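Local coordinates for pks18 (Mycobacterium tuberculosis, PDB 1TED), which is a type III polyketide synthase that extends medium- and long-chain aliphatic acyl-CoA starters with malonyl-CoA to make tri- and tetraketide alpha-pyrones, at the interface of chains A and B. Residues are numbered along the deposited sequence; one frame, centred on the assembly and turned at random. Chains: chain A/B, pks18.

Contact 1: the interface of chains A and B. Residues chain A 172, 265-269, 274, 276; chain B 102-103, 146-148.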
# COMPACT_ATOMS: atom_id res chain seq x y z
N PHE A 172 1.61 -4.92 3.99
CA PHE A 172 1.03 -5.35 5.26
C PHE A 172 -0.47 -5.59 5.34
O PHE A 172 -1.08 -5.40 6.40
CB PHE A 172 1.46 -4.40 6.38
CG PHE A 172 2.66 -4.89 7.15
CD1 PHE A 172 3.45 -5.92 6.65
CD2 PHE A 172 3.00 -4.32 8.38
CE1 PHE A 172 4.56 -6.38 7.37
CE2 PHE A 172 4.10 -4.77 9.10
CZ PHE A 172 4.88 -5.81 8.59
N VAL A 265 -1.23 -10.52 13.57
CA VAL A 265 -0.38 -9.39 13.84
C VAL A 265 0.90 -9.43 13.02
O VAL A 265 1.65 -10.41 13.05
CB VAL A 265 -0.03 -9.31 15.34
CG1 VAL A 265 0.97 -8.21 15.59
CG2 VAL A 265 -1.28 -9.05 16.13
N LEU A 266 1.15 -8.35 12.29
CA LEU A 266 2.35 -8.25 11.46
C LEU A 266 3.23 -7.15 12.03
O LEU A 266 2.74 -6.12 12.48
CB LEU A 266 1.98 -7.93 10.01
CG LEU A 266 0.99 -8.90 9.36
CD1 LEU A 266 0.78 -8.52 7.89
CD2 LEU A 266 1.51 -10.33 9.48
N GLY A 267 4.54 -7.38 12.01
CA GLY A 267 5.44 -6.38 12.55
C GLY A 267 6.82 -6.49 11.94
O GLY A 267 7.13 -7.45 11.24
N VAL A 268 7.66 -5.50 12.21
CA VAL A 268 9.01 -5.49 11.68
C VAL A 268 10.01 -5.62 12.82
O VAL A 268 10.08 -4.74 13.68
CB VAL A 268 9.29 -4.18 10.89
CG1 VAL A 268 10.73 -4.16 10.40
CG2 VAL A 268 8.32 -4.04 9.72
N ASN A 269 10.78 -6.71 12.86
CA ASN A 269 11.79 -6.87 13.89
C ASN A 269 13.17 -6.59 13.31
O ASN A 269 13.36 -6.62 12.09
CB ASN A 269 11.80 -8.29 14.46
CG ASN A 269 10.58 -8.60 15.31
OD1 ASN A 269 10.07 -7.73 16.02
ND2 ASN A 269 10.13 -9.85 15.26
N THR A 274 7.86 -10.36 10.78
CA THR A 274 7.26 -11.51 11.43
C THR A 274 5.74 -11.40 11.44
O THR A 274 5.18 -10.34 11.19
CB THR A 274 7.77 -11.62 12.87
OG1 THR A 274 7.40 -12.89 13.41
CG2 THR A 274 7.18 -10.51 13.73
N GLU A 276 2.49 -12.72 13.95
CA GLU A 276 2.08 -13.36 15.20
C GLU A 276 0.60 -13.71 15.12
O GLU A 276 -0.25 -12.83 14.98
CB GLU A 276 2.35 -12.43 16.39
CG GLU A 276 3.82 -12.07 16.57
CD GLU A 276 4.03 -10.82 17.41
OE1 GLU A 276 3.04 -10.07 17.59
OE2 GLU A 276 5.17 -10.59 17.87
N ILE B 102 13.58 -1.09 15.81
CA ILE B 102 12.51 -0.74 14.87
C ILE B 102 11.14 -1.15 15.37
O ILE B 102 10.19 -0.37 15.29
CB ILE B 102 12.67 -1.38 13.45
CG1 ILE B 102 13.71 -2.48 13.49
CG2 ILE B 102 12.94 -0.30 12.41
CD1 ILE B 102 13.29 -3.63 14.32
N ARG B 103 11.05 -2.38 15.89
CA ARG B 103 9.77 -2.88 16.38
C ARG B 103 9.20 -1.92 17.42
O ARG B 103 8.05 -1.51 17.32
CB ARG B 103 9.91 -4.29 16.97
CG ARG B 103 8.57 -5.02 17.18
CD ARG B 103 7.90 -5.37 15.85
NE ARG B 103 6.50 -5.79 16.01
CZ ARG B 103 6.10 -6.99 16.43
NH1 ARG B 103 6.99 -7.94 16.74
NH2 ARG B 103 4.81 -7.26 16.54
N PHE B 146 5.26 0.76 10.10
CA PHE B 146 4.69 -0.49 9.60
C PHE B 146 4.20 -1.42 10.72
O PHE B 146 5.00 -1.93 11.51
CB PHE B 146 5.70 -1.24 8.71
CG PHE B 146 6.30 -0.38 7.62
CD1 PHE B 146 5.49 0.45 6.85
CD2 PHE B 146 7.66 -0.41 7.37
CE1 PHE B 146 6.04 1.25 5.84
CE2 PHE B 146 8.23 0.38 6.37
CZ PHE B 146 7.41 1.21 5.60
N ILE B 147 2.88 -1.60 10.79
CA ILE B 147 2.21 -2.47 11.77
C ILE B 147 0.83 -2.87 11.29
O ILE B 147 0.12 -2.09 10.66
CB ILE B 147 1.99 -1.79 13.16
CG1 ILE B 147 1.99 -0.28 13.00
CG2 ILE B 147 2.95 -2.33 14.18
CD1 ILE B 147 0.69 0.26 12.43
N ALA B 148 0.42 -4.09 11.63
CA ALA B 148 -0.89 -4.59 11.24
C ALA B 148 -1.47 -5.41 12.39
O ALA B 148 -0.79 -6.27 12.96
CB ALA B 148 -0.76 -5.45 9.98
O HOH W 1 3.13 -5.47 15.16

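Contact 2: the interface of chains A and B. Residues chain A 256, 261, 264-265, 379-380, 382; chain B 110, 148-149, 153, 157, 167.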
# COMPACT_ATOMS: atom_id res chain seq x y z
N LEU A 256 -14.54 -6.43 8.73
CA LEU A 256 -13.67 -6.35 9.89
C LEU A 256 -14.47 -7.13 10.92
O LEU A 256 -15.66 -6.86 11.10
CB LEU A 256 -13.52 -4.89 10.34
CG LEU A 256 -12.19 -4.38 10.90
CD1 LEU A 256 -12.47 -3.13 11.75
CD2 LEU A 256 -11.49 -5.43 11.75
N GLU A 261 -8.70 -8.00 16.79
CA GLU A 261 -7.44 -7.33 16.47
C GLU A 261 -6.20 -8.17 16.72
O GLU A 261 -5.22 -8.08 15.98
CB GLU A 261 -7.32 -6.03 17.26
CG GLU A 261 -8.08 -4.87 16.64
CD GLU A 261 -7.77 -3.54 17.32
OE1 GLU A 261 -8.30 -3.28 18.43
OE2 GLU A 261 -6.99 -2.75 16.74
N ILE A 264 -4.37 -11.59 13.68
CA ILE A 264 -3.23 -11.63 12.77
C ILE A 264 -2.41 -10.37 12.97
O ILE A 264 -2.83 -9.27 12.60
CB ILE A 264 -3.69 -11.71 11.28
CG1 ILE A 264 -4.49 -12.99 11.05
CG2 ILE A 264 -2.47 -11.64 10.35
CD1 ILE A 264 -5.18 -13.07 9.70
N VAL A 265 -1.23 -10.52 13.57
CA VAL A 265 -0.38 -9.39 13.84
C VAL A 265 0.90 -9.43 13.02
O VAL A 265 1.65 -10.41 13.05
CB VAL A 265 -0.03 -9.31 15.34
CG1 VAL A 265 0.97 -8.21 15.59
CG2 VAL A 265 -1.28 -9.05 16.13
N PRO A 379 -5.00 -8.81 8.44
CA PRO A 379 -4.86 -8.32 9.82
C PRO A 379 -6.08 -7.54 10.31
O PRO A 379 -6.89 -7.06 9.52
CB PRO A 379 -3.58 -7.48 9.77
CG PRO A 379 -3.43 -7.15 8.31
CD PRO A 379 -3.86 -8.40 7.62
N GLY A 380 -6.19 -7.44 11.63
CA GLY A 380 -7.31 -6.77 12.27
C GLY A 380 -8.39 -7.82 12.25
O GLY A 380 -9.38 -7.80 12.99
N THR A 382 -9.87 -9.33 9.00
CA THR A 382 -10.82 -8.83 8.03
C THR A 382 -11.01 -9.99 7.08
O THR A 382 -10.04 -10.65 6.71
CB THR A 382 -10.20 -7.66 7.24
OG1 THR A 382 -9.75 -6.66 8.15
CG2 THR A 382 -11.22 -7.06 6.26
N TYR B 110 2.49 3.78 15.99
CA TYR B 110 1.06 3.48 16.16
C TYR B 110 0.44 4.24 17.33
O TYR B 110 -0.68 4.75 17.24
CB TYR B 110 0.87 1.97 16.35
CG TYR B 110 -0.58 1.53 16.52
CD1 TYR B 110 -1.42 1.38 15.41
CD2 TYR B 110 -1.11 1.29 17.78
CE1 TYR B 110 -2.75 1.00 15.56
CE2 TYR B 110 -2.45 0.91 17.94
CZ TYR B 110 -3.26 0.77 16.83
OH TYR B 110 -4.59 0.41 17.00
N ALA B 148 0.42 -4.09 11.63
CA ALA B 148 -0.89 -4.59 11.24
C ALA B 148 -1.47 -5.41 12.39
O ALA B 148 -0.79 -6.27 12.96
CB ALA B 148 -0.76 -5.45 9.98
N PRO B 149 -2.73 -5.12 12.76
CA PRO B 149 -3.59 -4.09 12.16
C PRO B 149 -3.08 -2.67 12.44
O PRO B 149 -2.61 -2.39 13.54
CB PRO B 149 -4.96 -4.37 12.78
CG PRO B 149 -4.61 -4.95 14.14
CD PRO B 149 -3.44 -5.87 13.81
N VAL B 153 -7.35 0.43 10.58
CA VAL B 153 -8.30 -0.36 11.35
C VAL B 153 -8.80 0.49 12.52
O VAL B 153 -9.99 0.49 12.83
CB VAL B 153 -7.68 -1.68 11.88
CG1 VAL B 153 -8.60 -2.33 12.90
CG2 VAL B 153 -7.46 -2.65 10.72
N LYS B 157 -12.88 1.80 13.43
CA LYS B 157 -13.52 1.55 14.71
C LYS B 157 -13.79 2.84 15.46
O LYS B 157 -14.88 3.06 15.96
CB LYS B 157 -12.66 0.65 15.59
CG LYS B 157 -12.43 -0.75 15.06
CD LYS B 157 -11.58 -1.55 16.02
CE LYS B 157 -11.42 -2.99 15.57
NZ LYS B 157 -10.70 -3.80 16.60
N ARG B 167 -10.58 -1.14 2.21
CA ARG B 167 -9.36 -0.53 2.71
C ARG B 167 -8.10 -0.93 1.94
O ARG B 167 -7.94 -2.08 1.54
CB ARG B 167 -9.18 -0.87 4.19
CG ARG B 167 -10.17 -0.14 5.08
CD ARG B 167 -10.06 -0.55 6.52
NE ARG B 167 -10.43 -1.94 6.71
CZ ARG B 167 -9.57 -2.94 6.87
NH1 ARG B 167 -8.26 -2.71 6.87
NH2 ARG B 167 -10.02 -4.17 7.03
O HOH W 2 -7.03 -5.21 6.82
O HOH W 3 -5.42 -1.25 14.93

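Contact 3: the interface of chains A and B. Residues chain A 187-188, 190-192; chain B 187-188, 190-192.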
# COMPACT_ATOMS: atom_id res chain seq x y z
N ASN A 187 -11.71 -1.22 -9.84
CA ASN A 187 -12.27 0.12 -9.93
C ASN A 187 -11.63 0.87 -11.10
O ASN A 187 -12.32 1.54 -11.87
CB ASN A 187 -12.03 0.89 -8.62
CG ASN A 187 -12.67 0.21 -7.40
OD1 ASN A 187 -13.74 -0.39 -7.49
ND2 ASN A 187 -12.01 0.33 -6.26
N TYR A 188 -10.31 0.76 -11.23
CA TYR A 188 -9.58 1.44 -12.29
C TYR A 188 -10.12 1.09 -13.67
O TYR A 188 -10.46 1.96 -14.46
CB TYR A 188 -8.09 1.09 -12.23
CG TYR A 188 -7.31 1.64 -13.41
CD1 TYR A 188 -6.90 2.98 -13.44
CD2 TYR A 188 -7.05 0.84 -14.52
CE1 TYR A 188 -6.24 3.50 -14.56
CE2 TYR A 188 -6.39 1.36 -15.63
CZ TYR A 188 -6.00 2.68 -15.65
OH TYR A 188 -5.36 3.17 -16.76
N ARG A 190 -12.95 -0.35 -14.55
CA ARG A 190 -14.35 -0.02 -14.80
C ARG A 190 -14.52 1.49 -14.97
O ARG A 190 -15.47 1.94 -15.61
CB ARG A 190 -15.23 -0.57 -13.67
CG ARG A 190 -15.13 -2.10 -13.56
CD ARG A 190 -15.96 -2.68 -12.42
NE ARG A 190 -17.38 -2.49 -12.63
CZ ARG A 190 -18.13 -1.63 -11.95
NH1 ARG A 190 -17.57 -0.88 -11.00
NH2 ARG A 190 -19.41 -1.49 -12.23
N ALA A 191 -13.59 2.26 -14.42
CA ALA A 191 -13.64 3.71 -14.54
C ALA A 191 -13.04 4.13 -15.89
O ALA A 191 -13.49 5.09 -16.50
CB ALA A 191 -12.87 4.36 -13.39
N HIS A 192 -12.01 3.40 -16.34
CA HIS A 192 -11.36 3.64 -17.63
C HIS A 192 -11.40 2.33 -18.44
O HIS A 192 -10.41 1.61 -18.53
CB HIS A 192 -9.91 4.07 -17.43
CG HIS A 192 -9.72 5.11 -16.37
ND1 HIS A 192 -9.36 4.80 -15.08
CD2 HIS A 192 -9.90 6.46 -16.41
CE1 HIS A 192 -9.32 5.91 -14.36
NE2 HIS A 192 -9.64 6.93 -15.14
N ASN B 187 -10.56 6.56 -8.62
CA ASN B 187 -11.07 5.44 -9.41
C ASN B 187 -12.27 4.82 -8.68
O ASN B 187 -13.31 4.54 -9.29
CB ASN B 187 -9.97 4.39 -9.60
CG ASN B 187 -8.79 4.91 -10.42
OD1 ASN B 187 -8.98 5.62 -11.40
ND2 ASN B 187 -7.57 4.54 -10.02
N TYR B 188 -12.12 4.62 -7.38
CA TYR B 188 -13.18 4.05 -6.55
C TYR B 188 -14.51 4.80 -6.73
O TYR B 188 -15.53 4.22 -7.10
CB TYR B 188 -12.80 4.10 -5.07
CG TYR B 188 -13.90 3.60 -4.18
CD1 TYR B 188 -14.18 2.23 -4.09
CD2 TYR B 188 -14.74 4.48 -3.51
CE1 TYR B 188 -15.26 1.76 -3.38
CE2 TYR B 188 -15.84 4.02 -2.78
CZ TYR B 188 -16.09 2.66 -2.73
OH TYR B 188 -17.20 2.18 -2.07
N ARG B 190 -15.40 6.93 -8.96
CA ARG B 190 -15.90 6.93 -10.32
C ARG B 190 -16.60 5.60 -10.59
O ARG B 190 -17.54 5.54 -11.38
CB ARG B 190 -14.77 7.12 -11.32
CG ARG B 190 -14.29 8.56 -11.46
CD ARG B 190 -13.18 8.67 -12.51
NE ARG B 190 -12.81 10.06 -12.75
CZ ARG B 190 -13.62 10.97 -13.28
NH1 ARG B 190 -14.86 10.64 -13.62
NH2 ARG B 190 -13.20 12.22 -13.45
N ALA B 191 -16.14 4.55 -9.92
CA ALA B 191 -16.72 3.22 -10.08
C ALA B 191 -17.97 3.03 -9.20
O ALA B 191 -18.82 2.20 -9.49
CB ALA B 191 -15.68 2.14 -9.75
N HIS B 192 -18.07 3.82 -8.13
CA HIS B 192 -19.20 3.76 -7.20
C HIS B 192 -19.63 5.20 -6.87
O HIS B 192 -19.44 5.68 -5.76
CB HIS B 192 -18.80 3.01 -5.93
CG HIS B 192 -18.18 1.67 -6.21
ND1 HIS B 192 -16.82 1.51 -6.40
CD2 HIS B 192 -18.73 0.45 -6.40
CE1 HIS B 192 -16.57 0.25 -6.70
NE2 HIS B 192 -17.71 -0.41 -6.71

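Contact 1: the interface of chains A and B
In this homodimer of the chalcone synthase family, with its thiolase fold, strand 264-269 of chain A takes on an extra piece of backbone from chain B as an antiparallel beta bridge. The amide N of A:Leu266 donates to the carbonyl O of B:Ala148 at 2.9 Å, and B:Ala148 N returns a longer bond to A:Leu266 O at 3.2 Å. Both donors sit somewhat above the acceptor's carbonyl plane.

Polar side-chain contacts centre on B:Arg103, whose long chain has CG anti to the backbone N (chi1 -165°) and then bends at chi2 (68°), running alongside A:Asn269. Arginine suits the place because it carries a flat group with several N-H donors, able to meet an amide, a carboxylate and a water together. B:Arg103 NH1 donates a hydrogen bond to the amide oxygen OD1 of A:Asn269 at 3.2 Å, on a lone pair and nearly in the guanidinium plane. The extended A:Glu276 approaches tip to tip, its carboxylate turned 52° from the guanidinium, giving a loose salt bridge from B:Arg103 NH1 to A:Glu276 OE2 at 3.4 Å. A water links B:Arg103 NH2 to A:Leu266 O, so that carbonyl meets both the B:Ala148 amide and the water.

Apolar packing completes the patch. The small methyl CB of B:Ala148 fits against A:Leu266 CB at 3.7 Å, short enough to sit beside the paired backbones. A:Leu266 CB also caps one face of the A:Phe172 ring over its centre, while B:Ile147 N lies at that ring's edge, 3.6 Å from A:Phe172 CD2.

Contact 2: the interface of chains A and B
Extended chains carry B:Lys157 and A:Glu261 toward each other. Both have CG anti to the carbonyl carbon (chi1 -64° in the lysine), and they meet tip to tip across the dimer interface of this chalcone synthase-like enzyme. B:Arg167 instead bends at chi3 (-65°), which turns its guanidinium toward A:Thr382.

The ammonium NZ of B:Lys157 forms a salt bridge with the carboxylate OE1 of A:Glu261 at 3.1 Å, though the modelled crowding here makes its finer geometry unreliable. A long flexible amine suits this position near the end of helix 151-159: its methylenes cross A:Leu256 at about a right angle, with B:Lys157 CE 4.0 Å from A:Leu256 CD1, before NZ reaches the carboxylate. The other carboxylate oxygen, OE2, is joined through a water to the phenol OH of B:Tyr110, so the carboxylate is engaged on both oxygens.

B:Pro149, following a cis peptide bond, lays its ring against backbone: its CB lies 3.4 Å from CA of A:Gly380, where the absence of a side chain permits close approach. Next to it, CB of A:Pro379 presses on the methyl CB of B:Ala148 at 3.5 Å, a tight fit.

At the far end the hydroxyl OG1 of A:Thr382 both gives and takes. It donates to A:Pro379 O in the carbonyl plane, and accepts from B:Arg167 NH2 at 2.7 Å, a bent bond (125° at the hydrogen). A second water joins B:Arg167 NH1, 2.8 Å from the water oxygen, to A:Pro379 O.

Contact 3: the interface of chains A and B
Two copies of helix 177-191 pack against each other around the dimer two-fold, in a thiolase-fold enzyme of the chalcone synthase family, and the first shell is a reciprocal pair of asparagine contacts. Each asparagine packs against the partner's histidine and tyrosine without bonding to them; in A:Asn187, CG lies anti to the carbonyl carbon (chi1 -59°). The amide oxygen OD1 of A:Asn187 lies 3.0 Å from the ring carbon CE1 of B:His192, and B:Asn187 OD1 meets A:His192 CE1 at the same distance. The side chains cross at about a right angle with their planes almost perpendicular. OD1 faces the carbon between the two ring nitrogens, whose C-H may be somewhat polarised. The amide nitrogen ND2 of A:Asn187 comes to the edge of the B:Tyr188 ring, 3.6 Å from B:Tyr188 CD1. A short, flat amide suits this crowded crossing because its oxygen and nitrogen can face different rings.

Beside the asparagines, the small A:Ala191 lets the helices approach: its CB packs on the first methylene CB of B:Arg190 at 3.9 Å.

Further out, a side-chain-to-carbonyl bond positions B:His192: its ND1 donates to B:Tyr188 O at 3.1 Å, which should restrain the ring's rotation; the equivalent pair in chain A is weak. The arginines break the symmetry. A:Arg190 bends at chi3 (65°) and brings NH1 to 4.3 Å from NE2 of B:His192, too far for a direct bond, whereas B:Arg190 stays extended as far as NE. Such a neighbouring cation might disfavour protonation of the histidine.

Contacts 1 and 2 adjoin, their C-alpha centres about 12 Å apart, and share A:Val265 and B:Ala148; strand 264-269 of chain A and helix 102-126 of chain B contribute to both. The C-alpha centre of contact 3 lies about 32 Å from that of contact 1 and about 25 Å from that of contact 2. Contacts 1 and 2 each recur with the chains exchanged, whereas contact 3 straddles the two-fold and pairs identical segments. The centres of contacts 1 and 2 fall about 13 and 11 Å from the nucleophile A:Cys175, against 23 Å for contact 3, so dimerisation may help shape the active-site surroundings chiefly through the first two.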